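Local coordinates for alkane monooxygenase (PDB 3B9O), which binds flavin mononucleotide and belongs to the luciferase-like monooxygenase family, whose members are built on a TIM barrel, at residues A[109-114]-A[204-209]; A[128-133]-A[217-222]; A[169-174]-A[210-215]; A[173-178]-A[197-202]. All blocks are in the same frame, centred on the assembly; numbering follows the deposited sequence.

Overall arrangement
From the N terminus, contact 1 leaves the start of helix 112-125 and closes a long loop on strand 207-208. Contact 2 starts just beyond, on barrel strand 130-135, and ends at 217-222, so these two contacts cross. Contacts 3 and 4 both start from the same part of helix 154-174, sharing E173 and G174. Contact 4 returns first, at 197-202, nested inside the loops of contacts 1 and 2. Contact 3 closes at 210-215, nested inside contact 2 but crossing contact 1. Together they tie the long excursion between helix 154-174 and strand 223-227 to two barrel helices and a barrel strand.

Contact 1 of 4, residues A[109-114]-A[204-209]; sequences YEHPYG and KYFEVP
H111, P112 and Y113, at the start of helix 112-125, meet F206 and V208 of the short strand 207-208 and the turn before it. H111 occupies the N-cap position. Its CG is anti to the backbone N (chi1 -170°), and the imidazole slides past F206 in the opposite direction. The two rings form an edge-to-face pair, the edge of F206 turned to the face of H111, with planes at 80° and centroids 5.4 Å apart. At the H111 rim, near the ring plane, sits the CG2 methyl of V208. P112 reaches tip to tip toward the same phenylalanine. Its CG lies over the centre of one F206 face in a CH-pi contact, 3.8 Å from the ring centroid and 11° off the normal. P112 CD comes to 3.3 Å from F206 CE2, a tight apolar touch, while Y205 CB lies over the opposite face of that ring, toward its rim. One residue on, Y113 crosses V208 obliquely, CD1 resting 3.9 Å from V208 CG1. The Y113 hydroxyl is hydrogen-bonded to P211 O. The backbone N of F206 is held by E163 of helix 154-174, and L160 of that helix touches its ring. This is an inserted beta hairpin, strands 201-202 and 207-208, packed through F206 of its turn and V208 of its second strand on the N-terminal end of a TIM-barrel helix.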
loop_
_atom_site.group_PDB
_atom_site.type_symbol
_atom_site.label_atom_id
_atom_site.label_comp_id
_atom_site.label_asym_id
_atom_site.label_seq_id
_atom_site.Cartn_x
_atom_site.Cartn_y
_atom_site.Cartn_z
ATOM N N TYR A 109 12.758 2.982 11.237
ATOM C CA TYR A 109 13.833 4.003 11.238
ATOM C C TYR A 109 13.483 5.322 11.934
ATOM O O TYR A 109 14.219 5.769 12.812
ATOM C CB TYR A 109 14.392 4.229 9.797
ATOM C CG TYR A 109 14.785 2.925 9.138
ATOM C CD1 TYR A 109 15.867 2.173 9.633
ATOM C CD2 TYR A 109 14.043 2.405 8.074
ATOM C CE1 TYR A 109 16.211 0.945 9.072
ATOM C CE2 TYR A 109 14.380 1.169 7.493
ATOM C CZ TYR A 109 15.459 0.451 8.012
ATOM O OH TYR A 109 15.798 -0.755 7.453
ATOM N N GLU A 110 12.350 5.922 11.589
ATOM C CA GLU A 110 12.073 7.295 12.030
ATOM C C GLU A 110 11.048 7.344 13.183
ATOM O O GLU A 110 10.102 6.537 13.217
ATOM C CB GLU A 110 11.635 8.157 10.830
ATOM C CG GLU A 110 12.598 8.129 9.594
ATOM C CD GLU A 110 11.968 8.787 8.361
ATOM O OE1 GLU A 110 11.898 8.152 7.255
ATOM O OE2 GLU A 110 11.504 9.943 8.521
ATOM N N HIS A 111 11.215 8.300 14.094
ATOM C CA HIS A 111 10.473 8.318 15.359
ATOM C C HIS A 111 8.983 8.522 15.143
ATOM O O HIS A 111 8.580 9.350 14.305
ATOM C CB HIS A 111 11.050 9.391 16.313
ATOM C CG HIS A 111 10.506 9.310 17.709
ATOM N ND1 HIS A 111 11.175 8.663 18.731
ATOM C CD2 HIS A 111 9.337 9.739 18.238
ATOM C CE1 HIS A 111 10.453 8.725 19.840
ATOM N NE2 HIS A 111 9.327 9.366 19.566
ATOM N N PRO A 112 8.145 7.787 15.894
ATOM C CA PRO A 112 6.691 7.963 15.772
ATOM C C PRO A 112 6.121 9.358 16.049
ATOM O O PRO A 112 5.047 9.651 15.552
ATOM C CB PRO A 112 6.116 6.931 16.784
ATOM C CG PRO A 112 7.280 6.677 17.720
ATOM C CD PRO A 112 8.474 6.704 16.850
ATOM N N TYR A 113 6.800 10.190 16.839
ATOM C CA TYR A 113 6.211 11.489 17.221
ATOM C C TYR A 113 6.146 12.390 15.995
ATOM O O TYR A 113 5.151 13.095 15.821
ATOM C CB TYR A 113 7.009 12.170 18.328
ATOM C CG TYR A 113 6.313 13.323 19.020
ATOM C CD1 TYR A 113 5.273 13.100 19.930
ATOM C CD2 TYR A 113 6.739 14.622 18.812
ATOM C CE1 TYR A 113 4.674 14.154 20.594
ATOM C CE2 TYR A 113 6.161 15.700 19.502
ATOM C CZ TYR A 113 5.148 15.453 20.388
ATOM O OH TYR A 113 4.544 16.490 21.040
ATOM N N GLY A 114 7.182 12.308 15.153
ATOM C CA GLY A 114 7.257 13.089 13.909
ATOM C C GLY A 114 6.288 12.545 12.863
ATOM O O GLY A 114 5.598 13.321 12.184
ATOM N N LYS A 204 9.301 -0.683 25.698
ATOM C CA LYS A 204 10.629 -1.169 25.393
ATOM C C LYS A 204 11.413 -0.291 24.409
ATOM O O LYS A 204 12.627 -0.075 24.587
ATOM C CB LYS A 204 10.532 -2.590 24.858
ATOM C CG LYS A 204 11.792 -3.161 24.238
ATOM C CD LYS A 204 11.595 -4.638 23.960
ATOM C CE LYS A 204 12.919 -5.320 23.718
ATOM N NZ LYS A 204 12.617 -6.683 23.251
ATOM N N TYR A 205 10.729 0.182 23.361
ATOM C CA TYR A 205 11.399 0.956 22.314
ATOM C C TYR A 205 11.224 2.459 22.455
ATOM O O TYR A 205 12.107 3.202 22.065
ATOM C CB TYR A 205 10.966 0.508 20.915
ATOM C CG TYR A 205 11.260 -0.951 20.648
ATOM C CD1 TYR A 205 12.552 -1.374 20.327
ATOM C CD2 TYR A 205 10.254 -1.904 20.723
ATOM C CE1 TYR A 205 12.822 -2.706 20.095
ATOM C CE2 TYR A 205 10.525 -3.236 20.508
ATOM C CZ TYR A 205 11.800 -3.616 20.182
ATOM O OH TYR A 205 12.057 -4.932 19.951
ATOM N N PHE A 206 10.117 2.899 23.021
ATOM C CA PHE A 206 9.772 4.323 23.066
ATOM C C PHE A 206 9.385 4.839 24.431
ATOM O O PHE A 206 8.751 4.143 25.235
ATOM C CB PHE A 206 8.616 4.589 22.073
ATOM C CG PHE A 206 8.955 4.214 20.667
ATOM C CD1 PHE A 206 8.288 3.179 20.029
ATOM C CD2 PHE A 206 9.963 4.912 19.986
ATOM C CE1 PHE A 206 8.611 2.831 18.720
ATOM C CE2 PHE A 206 10.303 4.589 18.694
ATOM C CZ PHE A 206 9.633 3.535 18.049
ATOM N N GLU A 207 9.706 6.098 24.648
ATOM C CA GLU A 207 9.265 6.848 25.799
ATOM C C GLU A 207 8.745 8.191 25.269
ATOM O O GLU A 207 9.527 9.025 24.791
ATOM C CB GLU A 207 10.446 7.065 26.766
ATOM C CG GLU A 207 10.032 7.662 28.119
ATOM C CD GLU A 207 9.419 6.604 29.021
ATOM O OE1 GLU A 207 9.850 5.423 28.972
ATOM O OE2 GLU A 207 8.500 6.948 29.790
ATOM N N VAL A 208 7.431 8.379 25.339
ATOM C CA VAL A 208 6.752 9.536 24.728
ATOM C C VAL A 208 5.701 10.072 25.685
ATOM O O VAL A 208 4.585 9.578 25.724
ATOM C CB VAL A 208 6.096 9.197 23.351
ATOM C CG1 VAL A 208 5.383 10.438 22.755
ATOM C CG2 VAL A 208 7.130 8.656 22.392
ATOM N N PRO A 209 6.075 11.077 26.484
ATOM C CA PRO A 209 5.110 11.719 27.403
ATOM C C PRO A 209 3.913 12.378 26.713
ATOM O O PRO A 209 2.833 12.423 27.289
ATOM C CB PRO A 209 5.949 12.736 28.191
ATOM C CG PRO A 209 7.300 12.797 27.520
ATOM C CD PRO A 209 7.447 11.597 26.606
#

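Contact 2 of 4, residues A[128-133]-A[217-222]; sequences GRIAWN and SPQRTP
I130 and P222 lie side by side with their side chains pointing the same way, I130 CG2 3.9 Å from P222 CB. With I130 CG1 anti to the backbone N (chi1 -161°), the CG2 branch sits between N and the carbonyl carbon and is the one that meets the proline. Q219 crosses I130 at about a right angle and passes G128: its CG is 3.8 Å from G128 CA, and its CD 3.3 Å from G128 O. G128 has a positive phi and no CB, and P218 CB packs 3.9 Å from its CA on the bare backbone. At the other end, P222 CB meets W132 CB at 4.2 Å. The indole of W132 then leads away, NE1 bonding to F105 O, and its side chain lies about 10 Å from the flavin mononucleotide. Outside the pair, D123 of helix 112-125 bonds Q219 N and touches I130, while M119 of that helix packs on P222. A backbone bond joins I130 to V223, just after P222. Here the loop runs past the start of strand 130-135 and continues as its parallel neighbour in the TIM barrel, strand 223-227.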
loop_
_atom_site.group_PDB
_atom_site.type_symbol
_atom_site.label_atom_id
_atom_site.label_comp_id
_atom_site.label_asym_id
_atom_site.label_seq_id
_atom_site.Cartn_x
_atom_site.Cartn_y
_atom_site.Cartn_z
ATOM N N GLY A 128 -9.549 13.811 5.504
ATOM C CA GLY A 128 -9.888 12.445 5.884
ATOM C C GLY A 128 -9.735 11.437 4.762
ATOM O O GLY A 128 -10.538 10.493 4.652
ATOM N N ARG A 129 -8.709 11.619 3.924
ATOM C CA ARG A 129 -8.541 10.778 2.725
ATOM C C ARG A 129 -7.132 10.181 2.740
ATOM O O ARG A 129 -6.580 9.867 1.708
ATOM C CB ARG A 129 -8.777 11.581 1.441
ATOM C CG ARG A 129 -10.274 11.980 1.187
ATOM C CD ARG A 129 -10.380 12.660 -0.128
ATOM N NE ARG A 129 -9.709 13.958 -0.169
ATOM C CZ ARG A 129 -9.216 14.515 -1.282
ATOM N NH1 ARG A 129 -9.226 13.865 -2.456
ATOM N NH2 ARG A 129 -8.706 15.730 -1.227
ATOM N N ILE A 130 -6.577 10.010 3.935
ATOM C CA ILE A 130 -5.240 9.447 4.101
ATOM C C ILE A 130 -5.265 8.013 4.727
ATOM O O ILE A 130 -6.103 7.693 5.599
ATOM C CB ILE A 130 -4.288 10.418 4.912
ATOM C CG1 ILE A 130 -2.807 10.081 4.697
ATOM C CG2 ILE A 130 -4.597 10.419 6.437
ATOM C CD1 ILE A 130 -2.283 10.337 3.259
ATOM N N ALA A 131 -4.324 7.181 4.269
ATOM C CA ALA A 131 -4.158 5.835 4.770
ATOM C C ALA A 131 -2.666 5.590 4.895
ATOM O O ALA A 131 -1.862 6.228 4.201
ATOM C CB ALA A 131 -4.791 4.834 3.813
ATOM N N TRP A 132 -2.316 4.708 5.824
ATOM C CA TRP A 132 -0.938 4.353 6.062
ATOM C C TRP A 132 -0.734 2.859 5.904
ATOM O O TRP A 132 -1.324 2.045 6.633
ATOM C CB TRP A 132 -0.499 4.870 7.455
ATOM C CG TRP A 132 0.858 4.416 7.924
ATOM C CD1 TRP A 132 1.941 4.038 7.145
ATOM C CD2 TRP A 132 1.287 4.306 9.298
ATOM N NE1 TRP A 132 3.008 3.674 7.975
ATOM C CE2 TRP A 132 2.639 3.827 9.287
ATOM C CE3 TRP A 132 0.651 4.533 10.535
ATOM C CZ2 TRP A 132 3.375 3.589 10.482
ATOM C CZ3 TRP A 132 1.380 4.313 11.716
ATOM C CH2 TRP A 132 2.738 3.872 11.673
ATOM N N ASN A 133 0.116 2.515 4.943
ATOM C CA ASN A 133 0.601 1.141 4.795
ATOM C C ASN A 133 1.804 0.894 5.704
ATOM O O ASN A 133 2.923 1.338 5.438
ATOM C CB ASN A 133 0.880 0.775 3.338
ATOM C CG ASN A 133 1.372 -0.684 3.176
ATOM O OD1 ASN A 133 0.843 -1.605 3.805
ATOM N ND2 ASN A 133 2.380 -0.889 2.343
ATOM N N SER A 217 -8.406 15.333 13.840
ATOM C CA SER A 217 -8.619 15.472 12.395
ATOM C C SER A 217 -9.794 14.538 12.058
ATOM O O SER A 217 -10.224 13.773 12.980
ATOM C CB SER A 217 -7.335 15.106 11.680
ATOM O OG SER A 217 -7.029 13.724 11.934
ATOM N N PRO A 218 -10.342 14.583 10.802
ATOM C CA PRO A 218 -11.573 13.822 10.484
ATOM C C PRO A 218 -11.555 12.325 10.822
ATOM O O PRO A 218 -12.485 11.838 11.426
ATOM C CB PRO A 218 -11.748 14.078 8.961
ATOM C CG PRO A 218 -11.201 15.458 8.818
ATOM C CD PRO A 218 -9.914 15.362 9.608
ATOM N N GLN A 219 -10.491 11.621 10.456
ATOM C CA GLN A 219 -10.344 10.198 10.749
ATOM C C GLN A 219 -9.635 9.895 12.061
ATOM O O GLN A 219 -9.697 8.745 12.535
ATOM C CB GLN A 219 -9.548 9.543 9.635
ATOM C CG GLN A 219 -10.271 9.525 8.309
ATOM C CD GLN A 219 -9.539 8.734 7.238
ATOM O OE1 GLN A 219 -8.413 9.057 6.866
ATOM N NE2 GLN A 219 -10.193 7.755 6.703
ATOM N N ARG A 220 -8.905 10.895 12.567
ATOM C CA ARG A 220 -7.917 10.794 13.648
ATOM C C ARG A 220 -6.763 9.859 13.297
ATOM O O ARG A 220 -5.675 10.345 13.019
ATOM C CB ARG A 220 -8.540 10.461 15.031
ATOM C CG ARG A 220 -9.391 11.601 15.704
ATOM C CD ARG A 220 -9.811 10.992 17.061
ATOM N NE ARG A 220 -10.444 11.894 18.013
ATOM C CZ ARG A 220 -9.789 12.568 18.955
ATOM N NH1 ARG A 220 -8.471 12.482 19.045
ATOM N NH2 ARG A 220 -10.465 13.333 19.816
ATOM N N THR A 221 -6.975 8.537 13.356
ATOM C CA THR A 221 -6.001 7.554 12.870
ATOM C C THR A 221 -6.238 7.357 11.348
ATOM O O THR A 221 -7.386 7.146 10.922
ATOM C CB THR A 221 -6.119 6.215 13.642
ATOM O OG1 THR A 221 -5.878 6.449 15.039
ATOM C CG2 THR A 221 -5.190 5.143 13.084
ATOM N N PRO A 222 -5.167 7.419 10.528
ATOM C CA PRO A 222 -5.331 7.106 9.073
ATOM C C PRO A 222 -5.867 5.667 8.912
ATOM O O PRO A 222 -5.672 4.827 9.811
ATOM C CB PRO A 222 -3.897 7.177 8.525
ATOM C CG PRO A 222 -3.136 8.005 9.500
ATOM C CD PRO A 222 -3.771 7.717 10.868
#

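Contact 3 of 4, residues A[169-174]-A[210-215]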
loop_
_atom_site.group_PDB
_atom_site.type_symbol
_atom_site.label_atom_id
_atom_site.label_comp_id
_atom_site.label_asym_id
_atom_site.label_seq_id
_atom_site.Cartn_x
_atom_site.Cartn_y
_atom_site.Cartn_z
ATOM N N TYR A 169 -1.430 5.465 17.937
ATOM C CA TYR A 169 -2.836 5.386 18.420
ATOM C C TYR A 169 -3.081 6.298 19.635
ATOM O O TYR A 169 -4.075 7.021 19.670
ATOM C CB TYR A 169 -3.245 3.958 18.840
ATOM C CG TYR A 169 -3.248 2.881 17.771
ATOM C CD1 TYR A 169 -3.000 1.550 18.128
ATOM C CD2 TYR A 169 -3.495 3.176 16.410
ATOM C CE1 TYR A 169 -3.008 0.523 17.192
ATOM C CE2 TYR A 169 -3.515 2.139 15.439
ATOM C CZ TYR A 169 -3.252 0.821 15.853
ATOM O OH TYR A 169 -3.272 -0.199 14.939
ATOM N N LYS A 170 -2.186 6.266 20.641
ATOM C CA LYS A 170 -2.354 7.164 21.816
ATOM C C LYS A 170 -2.382 8.643 21.423
ATOM O O LYS A 170 -3.258 9.368 21.836
ATOM C CB LYS A 170 -1.269 6.927 22.851
ATOM C CG LYS A 170 -1.403 5.559 23.575
ATOM C CD LYS A 170 -0.082 5.218 24.286
ATOM C CE LYS A 170 -0.256 3.837 24.911
ATOM N NZ LYS A 170 0.788 3.554 25.896
ATOM N N LEU A 171 -1.423 9.067 20.613
ATOM C CA LEU A 171 -1.408 10.439 20.056
ATOM C C LEU A 171 -2.677 10.829 19.284
ATOM O O LEU A 171 -3.307 11.870 19.523
ATOM C CB LEU A 171 -0.137 10.641 19.184
ATOM C CG LEU A 171 1.211 10.515 19.922
ATOM C CD1 LEU A 171 2.383 10.490 18.950
ATOM C CD2 LEU A 171 1.383 11.662 20.994
ATOM N N TRP A 172 -3.066 9.968 18.363
ATOM C CA TRP A 172 -4.162 10.260 17.461
ATOM C C TRP A 172 -5.558 10.196 18.066
ATOM O O TRP A 172 -6.416 10.951 17.657
ATOM C CB TRP A 172 -4.108 9.307 16.268
ATOM C CG TRP A 172 -2.962 9.553 15.332
ATOM C CD1 TRP A 172 -2.397 10.756 15.035
ATOM C CD2 TRP A 172 -2.326 8.583 14.487
ATOM N NE1 TRP A 172 -1.405 10.590 14.093
ATOM C CE2 TRP A 172 -1.355 9.273 13.718
ATOM C CE3 TRP A 172 -2.468 7.186 14.315
ATOM C CZ2 TRP A 172 -0.499 8.613 12.821
ATOM C CZ3 TRP A 172 -1.640 6.527 13.420
ATOM C CH2 TRP A 172 -0.661 7.246 12.670
ATOM N N GLU A 173 -5.761 9.271 19.011
ATOM C CA GLU A 173 -7.074 8.925 19.547
ATOM C C GLU A 173 -7.266 9.443 20.953
ATOM O O GLU A 173 -8.380 9.762 21.344
ATOM C CB GLU A 173 -7.271 7.401 19.607
ATOM C CG GLU A 173 -7.209 6.652 18.242
ATOM C CD GLU A 173 -8.405 6.982 17.360
ATOM O OE1 GLU A 173 -8.237 6.973 16.132
ATOM O OE2 GLU A 173 -9.496 7.241 17.899
ATOM N N GLY A 174 -6.191 9.496 21.715
ATOM C CA GLY A 174 -6.331 9.764 23.161
ATOM C C GLY A 174 -5.809 11.097 23.712
ATOM O O GLY A 174 -6.203 11.547 24.811
ATOM N N GLY A 210 4.060 12.834 25.464
ATOM C CA GLY A 210 2.915 13.491 24.798
ATOM C C GLY A 210 2.944 14.908 25.321
ATOM O O GLY A 210 3.959 15.310 25.953
ATOM N N PRO A 211 1.888 15.704 25.066
ATOM C CA PRO A 211 0.691 15.425 24.265
ATOM C C PRO A 211 1.046 15.438 22.762
ATOM O O PRO A 211 2.191 15.769 22.371
ATOM C CB PRO A 211 -0.229 16.596 24.603
ATOM C CG PRO A 211 0.721 17.708 24.944
ATOM C CD PRO A 211 1.888 17.074 25.608
ATOM N N HIS A 212 0.072 15.081 21.939
ATOM C CA HIS A 212 0.226 15.205 20.497
ATOM C C HIS A 212 0.252 16.709 20.143
ATOM O O HIS A 212 -0.298 17.564 20.864
ATOM C CB HIS A 212 -0.958 14.490 19.838
ATOM C CG HIS A 212 -0.861 14.360 18.351
ATOM N ND1 HIS A 212 0.337 14.149 17.696
ATOM C CD2 HIS A 212 -1.829 14.337 17.400
ATOM C CE1 HIS A 212 0.105 14.013 16.395
ATOM N NE2 HIS A 212 -1.197 14.130 16.190
ATOM N N LEU A 213 0.919 17.030 19.045
ATOM C CA LEU A 213 1.035 18.421 18.590
ATOM C C LEU A 213 -0.202 18.900 17.802
ATOM O O LEU A 213 -0.394 20.087 17.640
ATOM C CB LEU A 213 2.307 18.562 17.724
ATOM C CG LEU A 213 3.671 18.494 18.486
ATOM C CD1 LEU A 213 4.881 18.411 17.538
ATOM C CD2 LEU A 213 3.864 19.635 19.538
ATOM N N CYS A 214 -1.028 17.966 17.324
ATOM C CA CYS A 214 -2.129 18.278 16.412
ATOM C C CYS A 214 -3.517 18.089 17.037
ATOM O O CYS A 214 -3.747 17.237 17.915
ATOM C CB CYS A 214 -2.021 17.412 15.126
ATOM S SG CYS A 214 -0.372 17.256 14.475
ATOM N N GLU A 215 -4.456 18.888 16.569
ATOM C CA GLU A 215 -5.834 18.790 17.023
ATOM C C GLU A 215 -6.502 17.634 16.292
ATOM O O GLU A 215 -5.989 17.224 15.231
ATOM C CB GLU A 215 -6.580 20.089 16.797
ATOM C CG GLU A 215 -6.941 20.396 15.292
ATOM C CD GLU A 215 -7.631 21.747 15.183
ATOM O OE1 GLU A 215 -8.876 21.742 15.329
ATOM O OE2 GLU A 215 -6.939 22.798 14.976
#
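H212 is packed against helix 154-174 at L171 and W172. L171 CB stands over one face of the imidazole in a CH-pi contact, 4.1 Å from the ring centroid and 26° off its normal, displaced toward the rim. The backbone N of C214 lies 3.7 Å above the opposite face, so the ring is sandwiched between the helix and its own following loop. W172 supplies the edge of its five-membered ring in an offset edge-to-face pair with H212. Centroids are 5.4 Å apart and planes at 80°, and the closest atoms, W172 CD1 and H212 NE2, are 3.8 Å apart. The H212 CG is anti to the backbone N (chi1 -172°), which sets the ring with its face to L171 CB. H212 CB itself is 3.5 Å from L171 O. Farther along the leucine, L171 CD2 approaches the H212 backbone at CA (3.8 Å).

A second shell fixes these groups. H212 NE2 bonds to S120 OG and W172 NE1 to A116 O, both on helix 112-125, which gives these two nitrogens their partners and helps fix how the two rings are turned. The backbone of H212 is gripped at both polar atoms, N by S175 OG and O by W176 NE1, from residues that follow G174 in the chain. The peptide bond before P211 is cis. L171 also touches A116. The arrangement is a returning loop wedged beside two neighbouring helices of the TIM barrel, with histidine bridging them.

Contact 4 of 4, residues A[173-178]-A[197-202]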
loop_
_atom_site.group_PDB
_atom_site.type_symbol
_atom_site.label_atom_id
_atom_site.label_comp_id
_atom_site.label_asym_id
_atom_site.label_seq_id
_atom_site.Cartn_x
_atom_site.Cartn_y
_atom_site.Cartn_z
ATOM N N GLU A 173 -5.761 9.271 19.011
ATOM C CA GLU A 173 -7.074 8.925 19.547
ATOM C C GLU A 173 -7.266 9.443 20.953
ATOM O O GLU A 173 -8.380 9.762 21.344
ATOM C CB GLU A 173 -7.271 7.401 19.607
ATOM C CG GLU A 173 -7.209 6.652 18.242
ATOM C CD GLU A 173 -8.405 6.982 17.360
ATOM O OE1 GLU A 173 -8.237 6.973 16.132
ATOM O OE2 GLU A 173 -9.496 7.241 17.899
ATOM N N GLY A 174 -6.191 9.496 21.715
ATOM C CA GLY A 174 -6.331 9.764 23.161
ATOM C C GLY A 174 -5.809 11.097 23.712
ATOM O O GLY A 174 -6.203 11.547 24.811
ATOM N N SER A 175 -4.898 11.731 22.997
ATOM C CA SER A 175 -4.267 12.905 23.557
ATOM C C SER A 175 -5.206 14.114 23.652
ATOM O O SER A 175 -5.297 14.764 24.707
ATOM C CB SER A 175 -2.995 13.204 22.800
ATOM O OG SER A 175 -2.360 14.368 23.291
ATOM N N TRP A 176 -5.900 14.431 22.567
ATOM C CA TRP A 176 -6.845 15.544 22.541
ATOM C C TRP A 176 -8.220 14.921 22.472
ATOM O O TRP A 176 -8.438 14.054 21.640
ATOM C CB TRP A 176 -6.678 16.403 21.277
ATOM C CG TRP A 176 -5.366 17.151 21.179
ATOM C CD1 TRP A 176 -4.091 16.629 21.372
ATOM C CD2 TRP A 176 -5.185 18.532 20.879
ATOM N NE1 TRP A 176 -3.169 17.617 21.228
ATOM C CE2 TRP A 176 -3.810 18.784 20.896
ATOM C CE3 TRP A 176 -6.063 19.593 20.575
ATOM C CZ2 TRP A 176 -3.274 20.058 20.625
ATOM C CZ3 TRP A 176 -5.529 20.852 20.308
ATOM C CH2 TRP A 176 -4.152 21.078 20.342
ATOM N N GLU A 177 -9.137 15.411 23.301
ATOM C CA GLU A 177 -10.520 14.975 23.321
ATOM C C GLU A 177 -11.274 15.533 22.099
ATOM O O GLU A 177 -10.857 16.537 21.509
ATOM C CB GLU A 177 -11.178 15.432 24.628
ATOM C CG GLU A 177 -10.481 14.866 25.889
ATOM C CD GLU A 177 -11.225 15.182 27.190
ATOM O OE1 GLU A 177 -10.530 15.389 28.227
ATOM O OE2 GLU A 177 -12.480 15.250 27.155
ATOM N N ASP A 178 -12.365 14.868 21.716
ATOM C CA ASP A 178 -13.152 15.259 20.534
ATOM C C ASP A 178 -13.375 16.732 20.271
ATOM O O ASP A 178 -13.122 17.223 19.153
ATOM C CB ASP A 178 -14.478 14.516 20.469
ATOM C CG ASP A 178 -14.303 13.091 20.015
ATOM O OD1 ASP A 178 -15.341 12.404 19.896
ATOM O OD2 ASP A 178 -13.137 12.658 19.773
ATOM N N HIS A 197 -4.132 16.213 26.630
ATOM C CA HIS A 197 -3.530 15.279 27.602
ATOM C C HIS A 197 -2.197 14.701 27.187
ATOM O O HIS A 197 -2.018 14.315 26.027
ATOM C CB HIS A 197 -4.498 14.100 27.890
ATOM C CG HIS A 197 -5.880 14.527 28.248
ATOM N ND1 HIS A 197 -6.173 15.148 29.440
ATOM C CD2 HIS A 197 -7.046 14.461 27.560
ATOM C CE1 HIS A 197 -7.453 15.451 29.473
ATOM N NE2 HIS A 197 -8.008 15.037 28.348
ATOM N N GLU A 198 -1.254 14.617 28.136
ATOM C CA GLU A 198 -0.054 13.793 27.956
ATOM C C GLU A 198 -0.521 12.351 27.736
ATOM O O GLU A 198 -1.599 11.959 28.197
ATOM C CB GLU A 198 0.880 13.868 29.172
ATOM C CG GLU A 198 1.730 15.099 29.222
ATOM C CD GLU A 198 2.538 15.267 30.512
ATOM O OE1 GLU A 198 2.453 14.422 31.448
ATOM O OE2 GLU A 198 3.284 16.272 30.570
ATOM N N ILE A 199 0.251 11.587 26.979
ATOM C CA ILE A 199 -0.070 10.163 26.780
ATOM C C ILE A 199 0.743 9.268 27.712
ATOM O O ILE A 199 0.362 8.126 27.957
ATOM C CB ILE A 199 0.109 9.681 25.294
ATOM C CG1 ILE A 199 1.577 9.830 24.845
ATOM C CG2 ILE A 199 -0.921 10.393 24.388
ATOM C CD1 ILE A 199 1.982 9.044 23.561
ATOM N N ASN A 200 1.855 9.786 28.222
ATOM C CA ASN A 200 2.699 9.037 29.154
ATOM C C ASN A 200 2.962 7.621 28.712
ATOM O O ASN A 200 2.719 6.637 29.465
ATOM C CB ASN A 200 2.105 9.067 30.560
ATOM C CG ASN A 200 1.949 10.466 31.063
ATOM O OD1 ASN A 200 0.856 10.883 31.403
ATOM N ND2 ASN A 200 3.042 11.231 31.043
ATOM N N HIS A 201 3.457 7.516 27.484
ATOM C CA HIS A 201 3.824 6.234 26.944
ATOM C C HIS A 201 5.227 5.851 27.386
ATOM O O HIS A 201 6.160 6.634 27.344
ATOM C CB HIS A 201 3.731 6.196 25.406
ATOM C CG HIS A 201 4.304 4.945 24.821
ATOM N ND1 HIS A 201 3.527 3.855 24.513
ATOM C CD2 HIS A 201 5.580 4.585 24.558
ATOM C CE1 HIS A 201 4.301 2.876 24.075
ATOM N NE2 HIS A 201 5.549 3.299 24.083
ATOM N N SER A 202 5.354 4.588 27.748
ATOM C CA SER A 202 6.582 4.065 28.267
ATOM C C SER A 202 6.617 2.611 27.830
ATOM O O SER A 202 5.754 1.838 28.220
ATOM C CB SER A 202 6.530 4.200 29.806
ATOM O OG SER A 202 7.842 4.373 30.300
#
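S175 turns its OG anti to the backbone N (chi1 178°), which brings the hydroxyl to H197 O; H197 holds CG anti to its carbonyl carbon (chi1 -51°), which puts the imidazole beside E177. The pairing closes the neck of an excursion from the TIM barrel that contains the antiparallel hairpin 181-184 and 189-191. S175 and H197 grip each other twice: H197 N donates to S175 O (2.7 Å), and S175 OG donates to H197 O (2.8 Å), approaching in the plane of that carbonyl. The same OG also accepts from H212 N. A further backbone bond joins E177 to K195, continuing the pairing. E177, extended beyond CG, forms a histidine-carboxylate hydrogen bond from H197 NE2. Its carboxylate and the imidazole are nearly coplanar, 15° apart. The nearby negative charge would tend to favour the protonated form of H197. Deeper in, the I199 CG2 methyl rests 3.8 Å from S175 CB, and I199 also touches L171 and K170 of helix 154-174. E177 OE1 uses its anti lone pair to receive H197 NE2 at a short 2.5 Å, almost exactly in the plane of the imidazole.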